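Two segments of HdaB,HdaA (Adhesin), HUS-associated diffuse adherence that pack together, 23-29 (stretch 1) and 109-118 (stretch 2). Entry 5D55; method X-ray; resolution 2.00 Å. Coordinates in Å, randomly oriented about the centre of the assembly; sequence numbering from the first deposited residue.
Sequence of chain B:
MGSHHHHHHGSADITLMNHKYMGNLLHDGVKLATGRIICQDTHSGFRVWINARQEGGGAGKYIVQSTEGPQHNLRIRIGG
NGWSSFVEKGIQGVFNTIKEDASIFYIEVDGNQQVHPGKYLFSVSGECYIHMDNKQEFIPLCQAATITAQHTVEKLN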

# COMPACT_ATOMS: atom_id res chain seq x y z
N GLY B 23 -36.38 13.33 -10.05
CA GLY B 23 -37.23 13.26 -8.87
C GLY B 23 -36.37 13.38 -7.63
O GLY B 23 -35.17 13.12 -7.66
N ASN B 24 -37.00 13.78 -6.53
CA ASN B 24 -36.26 14.06 -5.31
C ASN B 24 -36.86 13.43 -4.05
O ASN B 24 -36.46 13.77 -2.95
CB ASN B 24 -36.11 15.58 -5.12
CG ASN B 24 -37.38 16.23 -4.61
OD1 ASN B 24 -38.48 15.87 -5.01
ND2 ASN B 24 -37.22 17.22 -3.73
N LEU B 25 -37.82 12.52 -4.23
CA LEU B 25 -38.35 11.75 -3.11
C LEU B 25 -37.61 10.42 -3.15
O LEU B 25 -38.06 9.45 -3.79
CB LEU B 25 -39.87 11.58 -3.23
CG LEU B 25 -40.69 12.88 -3.19
CD1 LEU B 25 -42.20 12.64 -3.26
CD2 LEU B 25 -40.36 13.71 -1.95
N LEU B 26 -36.45 10.40 -2.51
CA LEU B 26 -35.50 9.31 -2.70
C LEU B 26 -35.58 8.29 -1.58
O LEU B 26 -35.33 8.60 -0.41
CB LEU B 26 -34.08 9.85 -2.90
CG LEU B 26 -33.90 10.97 -3.94
CD1 LEU B 26 -32.42 11.34 -4.12
CD2 LEU B 26 -34.52 10.57 -5.27
N HIS B 27 -35.98 7.07 -1.96
CA HIS B 27 -35.99 5.92 -1.07
C HIS B 27 -34.56 5.54 -0.70
O HIS B 27 -33.64 5.71 -1.49
CB HIS B 27 -36.67 4.73 -1.76
CG HIS B 27 -38.16 4.83 -1.84
ND1 HIS B 27 -38.99 4.47 -0.80
CD2 HIS B 27 -38.97 5.23 -2.85
CE1 HIS B 27 -40.25 4.66 -1.16
NE2 HIS B 27 -40.27 5.11 -2.40
N ASP B 28 -34.39 5.03 0.52
CA ASP B 28 -33.13 4.45 0.94
C ASP B 28 -32.67 3.42 -0.09
O ASP B 28 -33.48 2.66 -0.62
CB ASP B 28 -33.31 3.77 2.30
CG ASP B 28 -32.07 3.03 2.76
OD1 ASP B 28 -31.22 3.65 3.42
OD2 ASP B 28 -31.95 1.82 2.46
N GLY B 29 -31.38 3.40 -0.38
CA GLY B 29 -30.84 2.42 -1.32
C GLY B 29 -30.77 2.90 -2.77
O GLY B 29 -30.11 2.27 -3.59
N VAL B 109 -28.47 6.45 -1.65
CA VAL B 109 -29.16 7.30 -0.69
C VAL B 109 -29.25 6.54 0.64
O VAL B 109 -29.69 5.39 0.68
CB VAL B 109 -30.58 7.66 -1.19
CG1 VAL B 109 -31.30 8.49 -0.16
CG2 VAL B 109 -30.48 8.42 -2.53
N ASP B 110 -28.81 7.18 1.71
CA ASP B 110 -28.78 6.54 3.03
C ASP B 110 -29.98 7.03 3.85
O ASP B 110 -29.93 8.10 4.46
CB ASP B 110 -27.44 6.84 3.71
CG ASP B 110 -27.24 6.06 5.01
OD1 ASP B 110 -28.01 5.13 5.30
OD2 ASP B 110 -26.30 6.40 5.76
N GLY B 111 -31.05 6.25 3.83
CA GLY B 111 -32.31 6.62 4.50
C GLY B 111 -33.24 7.41 3.60
O GLY B 111 -32.79 8.27 2.82
N ASN B 112 -34.54 7.14 3.68
CA ASN B 112 -35.55 7.89 2.91
C ASN B 112 -35.35 9.40 3.05
O ASN B 112 -35.26 9.92 4.17
CB ASN B 112 -36.96 7.52 3.37
CG ASN B 112 -37.42 6.14 2.90
OD1 ASN B 112 -36.67 5.37 2.31
ND2 ASN B 112 -38.68 5.83 3.19
N GLN B 113 -35.27 10.12 1.93
CA GLN B 113 -34.97 11.56 1.98
C GLN B 113 -35.68 12.34 0.88
O GLN B 113 -35.66 11.94 -0.29
CB GLN B 113 -33.47 11.83 1.84
CG GLN B 113 -32.62 11.54 3.08
CD GLN B 113 -31.15 11.45 2.73
OE1 GLN B 113 -30.48 12.47 2.52
NE2 GLN B 113 -30.64 10.23 2.65
N GLN B 114 -36.29 13.46 1.28
CA GLN B 114 -36.73 14.47 0.33
C GLN B 114 -35.55 15.41 0.20
O GLN B 114 -35.26 16.18 1.12
CB GLN B 114 -37.98 15.21 0.84
CG GLN B 114 -38.43 16.31 -0.10
CD GLN B 114 -39.49 17.23 0.48
OE1 GLN B 114 -39.58 18.39 0.07
NE2 GLN B 114 -40.31 16.73 1.40
N VAL B 115 -34.86 15.30 -0.92
CA VAL B 115 -33.58 15.96 -1.13
C VAL B 115 -33.82 17.19 -1.97
O VAL B 115 -34.44 17.12 -3.04
CB VAL B 115 -32.58 15.04 -1.86
CG1 VAL B 115 -31.19 15.71 -2.00
CG2 VAL B 115 -32.45 13.70 -1.15
N HIS B 116 -33.31 18.32 -1.50
CA HIS B 116 -33.46 19.57 -2.22
C HIS B 116 -32.66 19.53 -3.52
O HIS B 116 -31.52 19.07 -3.52
CB HIS B 116 -33.00 20.74 -1.37
CG HIS B 116 -33.38 22.08 -1.93
ND1 HIS B 116 -34.38 22.86 -1.39
CD2 HIS B 116 -32.90 22.77 -3.00
CE1 HIS B 116 -34.49 23.98 -2.09
NE2 HIS B 116 -33.60 23.95 -3.07
N PRO B 117 -33.27 20.01 -4.63
CA PRO B 117 -32.57 20.16 -5.90
C PRO B 117 -31.24 20.87 -5.74
O PRO B 117 -31.13 21.84 -4.98
CB PRO B 117 -33.54 21.01 -6.72
CG PRO B 117 -34.88 20.58 -6.24
CD PRO B 117 -34.72 20.26 -4.77
N GLY B 118 -30.22 20.38 -6.44
CA GLY B 118 -28.91 21.00 -6.40
C GLY B 118 -27.85 20.07 -6.95
O GLY B 118 -28.15 18.97 -7.39

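Stretch 1 runs antiparallel to stretch 2, and the contact buries 599 Å² in total; four of its seven hydrogen bonds join backbone to backbone, and the other three use the side chains of Asn24, Asp28 and Asn112. Gly23 lies out of reach of the partner; its backbone angles would jam a CB against the preceding carbonyl. Asn24 binds Val115 twice, using backbone and side chain: Val115 N donates to Asn24 O (3.0 Å), and Asn24 ND2 donates to Val115 O (2.9 Å), so both polar backbone groups of Val115 are engaged by one residue.

Leu25 faces Gln114 in a non-hydrogen-bonded pair, so the link here is made by side chains, which lie on the same face of the sheet with Leu25 CD2 3.7 Å from Gln114 CG. At Leu26 the pairing becomes hydrogen-bonded: Leu26 N donates to Gln113 O and Gln113 N to Leu26 O, each at 2.8 Å. The buried Leu26 side chain occupies the face shared with Gln113, where its CD1 packs against Val109 CG2 and Val115 CG2, both at 3.8 Å. Two valines six residues apart thus meet on one methyl group.

Beyond Leu26 the regular ladder gives way to side-chain acceptors. The CB of His27 points away overall, and its closest approaches are made by backbone atoms, His27 CA to Asn112 OD1 at 3.5 Å and His27 O to Val109 CB at 3.6 Å. Asp28 N donates to Asn112 OD1 (2.9 Å) in a nearly straight bond, while Asp28 OD1 accepts from Gly111 N at a short 2.6 Å. Asp28 OD1 also lies 4.0 Å from Asp110 OD1, a close approach of like charges; both atoms are also hydrogen-bonded elsewhere in the structure. Gly29 closes the contact: its N donates to Val109 O (2.8 Å, 174°), returning the pairing to backbone alone.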